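Local coordinates for cysteine desulfurase (PDB 5VPR), which probably uses pyridoxal 5'-phosphate to remove sulfur from L-cysteine, yielding L-alanine and passing the sulfur to a carrier, at residues K42-Y54 against I287-F299. Numbering follows the deposited sequence.
Sequences KPKMVLDAINNYY and IAGNIAIGTAVDF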
ATOM      1  N   LYS A  42       0.023  -6.932 -13.195  1.00 35.73           N
ATOM      2  CA  LYS A  42      -1.115  -6.173 -13.719  1.00 39.53           C
ATOM      3  C   LYS A  42      -2.038  -7.060 -14.538  1.00 38.76           C
ATOM      4  O   LYS A  42      -1.563  -7.838 -15.364  1.00 37.13           O
ATOM      5  CB  LYS A  42      -0.678  -4.998 -14.625  1.00 42.19           C
ATOM      6  CG  LYS A  42       0.521  -4.178 -14.163  1.00 32.06           C
ATOM      7  CD  LYS A  42       0.332  -3.632 -12.766  1.00 31.25           C
ATOM      8  CE  LYS A  42       1.648  -3.037 -12.235  1.00 34.22           C
ATOM      9  NZ  LYS A  42       1.492  -2.683 -10.778  1.00 33.03           N
ATOM     10  N   PRO A  43      -3.353  -6.918 -14.382  1.00 42.44           N
ATOM     11  CA  PRO A  43      -4.289  -7.676 -15.216  1.00 44.26           C
ATOM     12  C   PRO A  43      -4.492  -7.005 -16.568  1.00 46.12           C
ATOM     13  O   PRO A  43      -4.227  -5.816 -16.751  1.00 40.90           O
ATOM     14  CB  PRO A  43      -5.580  -7.663 -14.390  1.00 39.27           C
ATOM     15  CG  PRO A  43      -5.537  -6.309 -13.708  1.00 35.28           C
ATOM     16  CD  PRO A  43      -4.053  -6.021 -13.441  1.00 37.70           C
ATOM     17  N   LYS A  44      -4.983  -7.805 -17.522  1.00 47.20           N
ATOM     18  CA  LYS A  44      -5.108  -7.339 -18.904  1.00 42.76           C
ATOM     19  C   LYS A  44      -6.044  -6.137 -19.015  1.00 38.58           C
ATOM     20  O   LYS A  44      -5.789  -5.217 -19.805  1.00 41.03           O
ATOM     21  CB  LYS A  44      -5.580  -8.486 -19.810  1.00 44.49           C
ATOM     22  N   MET A  45      -7.118  -6.102 -18.222  1.00 40.75           N
ATOM     23  CA  MET A  45      -8.050  -4.976 -18.327  1.00 43.52           C
ATOM     24  C   MET A  45      -7.372  -3.644 -18.004  1.00 41.76           C
ATOM     25  O   MET A  45      -7.689  -2.618 -18.613  1.00 41.23           O
ATOM     26  CB  MET A  45      -9.272  -5.186 -17.432  1.00 44.21           C
ATOM     27  CG  MET A  45      -9.004  -5.344 -15.942  1.00 47.06           C
ATOM     28  SD  MET A  45     -10.520  -5.866 -15.078  1.00 50.24           S
ATOM     29  CE  MET A  45     -11.470  -4.346 -15.063  1.00 43.84           C
ATOM     30  N   VAL A  46      -6.440  -3.636 -17.054  1.00 40.97           N
ATOM     31  CA  VAL A  46      -5.716  -2.404 -16.749  1.00 37.11           C
ATOM     32  C   VAL A  46      -4.797  -2.015 -17.911  1.00 38.24           C
ATOM     33  O   VAL A  46      -4.718  -0.841 -18.294  1.00 34.58           O
ATOM     34  CB  VAL A  46      -4.948  -2.562 -15.424  1.00 37.58           C
ATOM     35  CG1 VAL A  46      -3.875  -1.469 -15.274  1.00 31.76           C
ATOM     36  CG2 VAL A  46      -5.919  -2.500 -14.254  1.00 31.15           C
ATOM     37  N   LEU A  47      -4.087  -2.987 -18.490  1.00 36.46           N
ATOM     38  CA  LEU A  47      -3.187  -2.679 -19.602  1.00 45.40           C
ATOM     39  C   LEU A  47      -3.971  -2.234 -20.827  1.00 41.82           C
ATOM     40  O   LEU A  47      -3.516  -1.360 -21.573  1.00 38.60           O
ATOM     41  CB  LEU A  47      -2.320  -3.900 -19.948  1.00 39.19           C
ATOM     42  CG  LEU A  47      -1.497  -4.448 -18.777  1.00 40.91           C
ATOM     43  CD1 LEU A  47      -0.618  -5.628 -19.187  1.00 47.07           C
ATOM     44  CD2 LEU A  47      -0.678  -3.326 -18.153  1.00 39.15           C
ATOM     45  N   ASP A  48      -5.141  -2.846 -21.056  1.00 36.72           N
ATOM     46  CA  ASP A  48      -6.039  -2.427 -22.133  1.00 45.62           C
ATOM     47  C   ASP A  48      -6.518  -0.993 -21.939  1.00 44.29           C
ATOM     48  O   ASP A  48      -6.673  -0.246 -22.913  1.00 41.70           O
ATOM     49  CB  ASP A  48      -7.255  -3.355 -22.206  1.00 40.96           C
ATOM     50  CG  ASP A  48      -6.940  -4.723 -22.795  1.00 56.79           C
ATOM     51  OD1 ASP A  48      -5.817  -4.941 -23.302  1.00 62.59           O
ATOM     52  OD2 ASP A  48      -7.842  -5.589 -22.744  1.00 56.78           O
ATOM     53  N   ALA A  49      -6.798  -0.601 -20.692  1.00 40.54           N
ATOM     54  CA  ALA A  49      -7.220   0.774 -20.420  1.00 40.58           C
ATOM     55  C   ALA A  49      -6.145   1.778 -20.812  1.00 38.93           C
ATOM     56  O   ALA A  49      -6.443   2.834 -21.390  1.00 38.10           O
ATOM     57  CB  ALA A  49      -7.556   0.942 -18.939  1.00 35.33           C
ATOM     58  N   ILE A  50      -4.895   1.490 -20.454  1.00 36.54           N
ATOM     59  CA  ILE A  50      -3.786   2.370 -20.816  1.00 39.80           C
ATOM     60  C   ILE A  50      -3.701   2.500 -22.326  1.00 41.34           C
ATOM     61  O   ILE A  50      -3.679   3.608 -22.874  1.00 38.46           O
ATOM     62  CB  ILE A  50      -2.467   1.836 -20.235  1.00 35.84           C
ATOM     63  CG1 ILE A  50      -2.508   1.893 -18.710  1.00 33.95           C
ATOM     64  CG2 ILE A  50      -1.261   2.643 -20.783  1.00 35.08           C
ATOM     65  CD1 ILE A  50      -1.407   1.056 -18.033  1.00 34.54           C
ATOM     66  N   ASN A  51      -3.661   1.357 -23.012  1.00 35.22           N
ATOM     67  CA  ASN A  51      -3.510   1.336 -24.460  1.00 42.05           C
ATOM     68  C   ASN A  51      -4.707   1.969 -25.161  1.00 41.39           C
ATOM     69  O   ASN A  51      -4.535   2.722 -26.124  1.00 43.00           O
ATOM     70  CB  ASN A  51      -3.322  -0.108 -24.922  1.00 47.37           C
ATOM     71  CG  ASN A  51      -2.814  -0.198 -26.338  1.00 59.02           C
ATOM     72  OD1 ASN A  51      -3.584  -0.413 -27.278  1.00 62.96           O
ATOM     73  ND2 ASN A  51      -1.508  -0.023 -26.505  1.00 55.42           N
ATOM     74  N   ASN A  52      -5.927   1.675 -24.700  1.00 38.72           N
ATOM     75  CA  ASN A  52      -7.109   2.262 -25.332  1.00 46.29           C
ATOM     76  C   ASN A  52      -7.121   3.779 -25.180  1.00 46.55           C
ATOM     77  O   ASN A  52      -7.545   4.500 -26.095  1.00 43.26           O
ATOM     78  CB  ASN A  52      -8.393   1.668 -24.747  1.00 46.77           C
ATOM     79  CG  ASN A  52      -8.636   0.244 -25.198  1.00 72.94           C
ATOM     80  OD1 ASN A  52      -8.219  -0.160 -26.287  1.00 82.05           O
ATOM     81  ND2 ASN A  52      -9.317  -0.532 -24.359  1.00 79.41           N
ATOM     82  N   TYR A  53      -6.679   4.281 -24.024  1.00 43.24           N
ATOM     83  CA  TYR A  53      -6.606   5.725 -23.830  1.00 43.62           C
ATOM     84  C   TYR A  53      -5.678   6.368 -24.858  1.00 44.02           C
ATOM     85  O   TYR A  53      -6.045   7.347 -25.517  1.00 41.52           O
ATOM     86  CB  TYR A  53      -6.134   6.073 -22.411  1.00 38.75           C
ATOM     87  CG  TYR A  53      -5.810   7.549 -22.321  1.00 31.39           C
ATOM     88  CD1 TYR A  53      -6.832   8.497 -22.250  1.00 37.96           C
ATOM     89  CD2 TYR A  53      -4.491   8.003 -22.401  1.00 32.13           C
ATOM     90  CE1 TYR A  53      -6.555   9.854 -22.221  1.00 37.71           C
ATOM     91  CE2 TYR A  53      -4.201   9.347 -22.369  1.00 35.96           C
ATOM     92  CZ  TYR A  53      -5.243  10.270 -22.280  1.00 35.13           C
ATOM     93  OH  TYR A  53      -4.959  11.612 -22.245  1.00 39.23           O
ATOM     94  N   TYR A  54      -4.464   5.827 -25.011  1.00 35.45           N
ATOM     95  CA  TYR A  54      -3.512   6.464 -25.916  1.00 35.94           C
ATOM     96  C   TYR A  54      -3.898   6.276 -27.377  1.00 34.29           C
ATOM     97  O   TYR A  54      -3.593   7.139 -28.213  1.00 42.34           O
ATOM     98  CB  TYR A  54      -2.096   5.930 -25.680  1.00 38.89           C
ATOM     99  CG  TYR A  54      -1.418   6.459 -24.432  1.00 37.71           C
ATOM    100  CD1 TYR A  54      -0.952   5.589 -23.452  1.00 38.37           C
ATOM    101  CD2 TYR A  54      -1.237   7.827 -24.236  1.00 33.44           C
ATOM    102  CE1 TYR A  54      -0.326   6.068 -22.302  1.00 35.19           C
ATOM    103  CE2 TYR A  54      -0.630   8.312 -23.088  1.00 35.75           C
ATOM    104  CZ  TYR A  54      -0.179   7.424 -22.130  1.00 35.45           C
ATOM    105  OH  TYR A  54       0.457   7.902 -21.015  1.00 33.65           O
ATOM    106  N   ILE A 287      -2.759  11.534 -16.926  1.00 31.67           N
ATOM    107  CA  ILE A 287      -4.138  11.230 -17.323  1.00 30.72           C
ATOM    108  C   ILE A 287      -4.330   9.732 -17.505  1.00 33.79           C
ATOM    109  O   ILE A 287      -5.283   9.138 -16.985  1.00 31.41           O
ATOM    110  CB  ILE A 287      -4.501  11.984 -18.622  1.00 34.15           C
ATOM    111  CG1 ILE A 287      -4.373  13.503 -18.437  1.00 39.39           C
ATOM    112  CG2 ILE A 287      -5.930  11.584 -19.073  1.00 31.38           C
ATOM    113  CD1 ILE A 287      -3.988  14.269 -19.721  1.00 39.55           C
ATOM    114  N   ALA A 288      -3.432   9.106 -18.275  1.00 28.52           N
ATOM    115  CA  ALA A 288      -3.519   7.675 -18.541  1.00 35.62           C
ATOM    116  C   ALA A 288      -3.449   6.872 -17.251  1.00 29.42           C
ATOM    117  O   ALA A 288      -4.246   5.950 -17.037  1.00 31.15           O
ATOM    118  CB  ALA A 288      -2.397   7.250 -19.485  1.00 31.55           C
ATOM    119  N   GLY A 289      -2.492   7.207 -16.386  1.00 31.45           N
ATOM    120  CA  GLY A 289      -2.353   6.486 -15.133  1.00 29.82           C
ATOM    121  C   GLY A 289      -3.568   6.641 -14.229  1.00 32.53           C
ATOM    122  O   GLY A 289      -3.994   5.680 -13.589  1.00 29.59           O
ATOM    123  N   ASN A 290      -4.151   7.847 -14.182  1.00 32.10           N
ATOM    124  CA  ASN A 290      -5.347   8.058 -13.369  1.00 37.49           C
ATOM    125  C   ASN A 290      -6.533   7.275 -13.913  1.00 35.05           C
ATOM    126  O   ASN A 290      -7.287   6.672 -13.140  1.00 33.90           O
ATOM    127  CB  ASN A 290      -5.684   9.551 -13.283  1.00 32.76           C
ATOM    128  CG  ASN A 290      -4.592  10.348 -12.630  1.00 33.35           C
ATOM    129  OD1 ASN A 290      -3.751   9.796 -11.909  1.00 33.54           O
ATOM    130  ND2 ASN A 290      -4.583  11.660 -12.872  1.00 30.12           N
ATOM    131  N   ILE A 291      -6.703   7.246 -15.239  1.00 33.21           N
ATOM    132  CA  ILE A 291      -7.739   6.398 -15.826  1.00 31.59           C
ATOM    133  C   ILE A 291      -7.500   4.939 -15.463  1.00 36.11           C
ATOM    134  O   ILE A 291      -8.430   4.209 -15.089  1.00 34.71           O
ATOM    135  CB  ILE A 291      -7.795   6.605 -17.353  1.00 33.52           C
ATOM    136  CG1 ILE A 291      -8.345   7.999 -17.681  1.00 33.07           C
ATOM    137  CG2 ILE A 291      -8.648   5.528 -18.015  1.00 38.95           C
ATOM    138  CD1 ILE A 291      -8.200   8.363 -19.143  1.00 40.09           C
ATOM    139  N   ALA A 292      -6.243   4.494 -15.549  1.00 31.04           N
ATOM    140  CA  ALA A 292      -5.942   3.084 -15.349  1.00 30.74           C
ATOM    141  C   ALA A 292      -6.039   2.671 -13.879  1.00 35.72           C
ATOM    142  O   ALA A 292      -6.371   1.511 -13.597  1.00 35.73           O
ATOM    143  CB  ALA A 292      -4.560   2.767 -15.910  1.00 31.55           C
ATOM    144  N   ILE A 293      -5.773   3.584 -12.928  1.00 32.32           N
ATOM    145  CA  ILE A 293      -5.989   3.203 -11.528  1.00 34.96           C
ATOM    146  C   ILE A 293      -7.483   3.022 -11.258  1.00 37.06           C
ATOM    147  O   ILE A 293      -7.873   2.210 -10.408  1.00 35.98           O
ATOM    148  CB  ILE A 293      -5.324   4.195 -10.541  1.00 32.74           C
ATOM    149  CG1 ILE A 293      -5.074   3.511  -9.180  1.00 32.37           C
ATOM    150  CG2 ILE A 293      -6.156   5.457 -10.319  1.00 27.21           C
ATOM    151  CD1 ILE A 293      -4.369   4.377  -8.143  1.00 31.45           C
ATOM    152  N   GLY A 294      -8.349   3.735 -11.991  1.00 34.09           N
ATOM    153  CA  GLY A 294      -9.772   3.422 -11.929  1.00 33.58           C
ATOM    154  C   GLY A 294     -10.081   2.029 -12.448  1.00 34.58           C
ATOM    155  O   GLY A 294     -10.965   1.336 -11.925  1.00 36.98           O
ATOM    156  N   THR A 295      -9.375   1.605 -13.501  1.00 33.45           N
ATOM    157  CA  THR A 295      -9.553   0.259 -14.033  1.00 36.87           C
ATOM    158  C   THR A 295      -9.042  -0.792 -13.055  1.00 38.53           C
ATOM    159  O   THR A 295      -9.612  -1.881 -12.961  1.00 37.46           O
ATOM    160  CB  THR A 295      -8.835   0.135 -15.379  1.00 40.60           C
ATOM    161  OG1 THR A 295      -9.208   1.241 -16.205  1.00 40.18           O
ATOM    162  CG2 THR A 295      -9.214  -1.167 -16.085  1.00 40.47           C
ATOM    163  N   ALA A 296      -7.984  -0.475 -12.309  1.00 31.18           N
ATOM    164  CA  ALA A 296      -7.525  -1.378 -11.258  1.00 36.07           C
ATOM    165  C   ALA A 296      -8.556  -1.498 -10.137  1.00 39.51           C
ATOM    166  O   ALA A 296      -8.733  -2.582  -9.564  1.00 37.84           O
ATOM    167  CB  ALA A 296      -6.180  -0.886 -10.725  1.00 30.74           C
ATOM    168  N   VAL A 297      -9.255  -0.404  -9.824  1.00 34.75           N
ATOM    169  CA  VAL A 297     -10.388  -0.481  -8.906  1.00 37.48           C
ATOM    170  C   VAL A 297     -11.465  -1.398  -9.476  1.00 36.49           C
ATOM    171  O   VAL A 297     -12.016  -2.254  -8.770  1.00 38.02           O
ATOM    172  CB  VAL A 297     -10.936   0.930  -8.620  1.00 41.65           C
ATOM    173  CG1 VAL A 297     -12.316   0.851  -7.949  1.00 40.67           C
ATOM    174  CG2 VAL A 297      -9.966   1.700  -7.747  1.00 44.65           C
ATOM    175  N   ASP A 298     -11.774  -1.237 -10.769  1.00 40.25           N
ATOM    176  CA  ASP A 298     -12.749  -2.107 -11.427  1.00 45.31           C
ATOM    177  C   ASP A 298     -12.359  -3.576 -11.296  1.00 38.81           C
ATOM    178  O   ASP A 298     -13.213  -4.440 -11.049  1.00 42.24           O
ATOM    179  CB  ASP A 298     -12.873  -1.727 -12.908  1.00 47.16           C
ATOM    180  CG  ASP A 298     -13.609  -0.408 -13.134  1.00 49.78           C
ATOM    181  OD1 ASP A 298     -14.230   0.121 -12.187  1.00 49.57           O
ATOM    182  OD2 ASP A 298     -13.560   0.100 -14.275  1.00 45.71           O
ATOM    183  N   PHE A 299     -11.071  -3.879 -11.462  1.00 44.15           N
ATOM    184  CA  PHE A 299     -10.609  -5.263 -11.368  1.00 44.14           C
ATOM    185  C   PHE A 299     -10.866  -5.829  -9.980  1.00 43.54           C
ATOM    186  O   PHE A 299     -11.387  -6.944  -9.827  1.00 45.98           O
ATOM    187  CB  PHE A 299      -9.118  -5.353 -11.697  1.00 43.61           C
ATOM    188  CG  PHE A 299      -8.506  -6.665 -11.306  1.00 42.54           C
ATOM    189  CD1 PHE A 299      -8.777  -7.811 -12.046  1.00 41.55           C
ATOM    190  CD2 PHE A 299      -7.694  -6.765 -10.190  1.00 41.68           C
ATOM    191  CE1 PHE A 299      -8.231  -9.048 -11.688  1.00 47.00           C
ATOM    192  CE2 PHE A 299      -7.146  -7.994  -9.823  1.00 49.90           C
ATOM    193  CZ  PHE A 299      -7.419  -9.138 -10.576  1.00 45.15           C
TER
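Pro43 and Phe299 meet in a CH-pi contact: CG of Pro43 stands 4.0 Å from the centroid of the Phe299 ring and 18° off the ring normal, hence over a face. Met45 reaches the same ring from its edge, a Met-aromatic contact in which SD lies 5.3 Å from the Phe299 centroid and 82° off the normal. A bend at the last torsion of its chain turns CE of Met45 back onto helix 287-299, against CB of Asp298. Tyr235 adds an edge-to-face partner to the Phe299 ring.

Close packing of small and branched side chains fills the middle, where helices 44-54 and 287-299 run nearly antiparallel (154° between axes) and approach to 8.5 Å. Such closeness is consistent with the small side chains at the interface: Ala49, Ala288 and Ala292 all direct CB at the opposite helix. The methyl of Ala49 abuts OG1 of Thr295 at 3.2 Å, a methyl-to-hydroxyl van der Waals contact, while CG1 of Ile50 rests on CB of Ala292. CG2 of Val46 lies against the backbone of Ala296, 3.5 Å from its N.

Two tyrosines close the other end. Tyr53 carries CG trans to its backbone N and enters between Ile287, Ala288 and Ile291; its CD1 comes within 3.4 Å of CD1 of Ile291. The hydroxyl passes close to CG2 of Ile287, but is hydrogen-bonded to Asn58, beyond the contact, and more weakly to the backbone N of Ala59. Tyr54 puts CZ 3.5 Å from CB of Ala288.

The carboxylate of Asp298 finds its partner outside the contact, in a salt bridge with Lys82 on helix 67-87, which also packs against Tyr53 and Ile291. Lacking direct hydrogen bonds between the two segments, this interhelical join within the class-V aminotransferase fold depends on close apolar fit, with aromatic rings at both ends and alanines between.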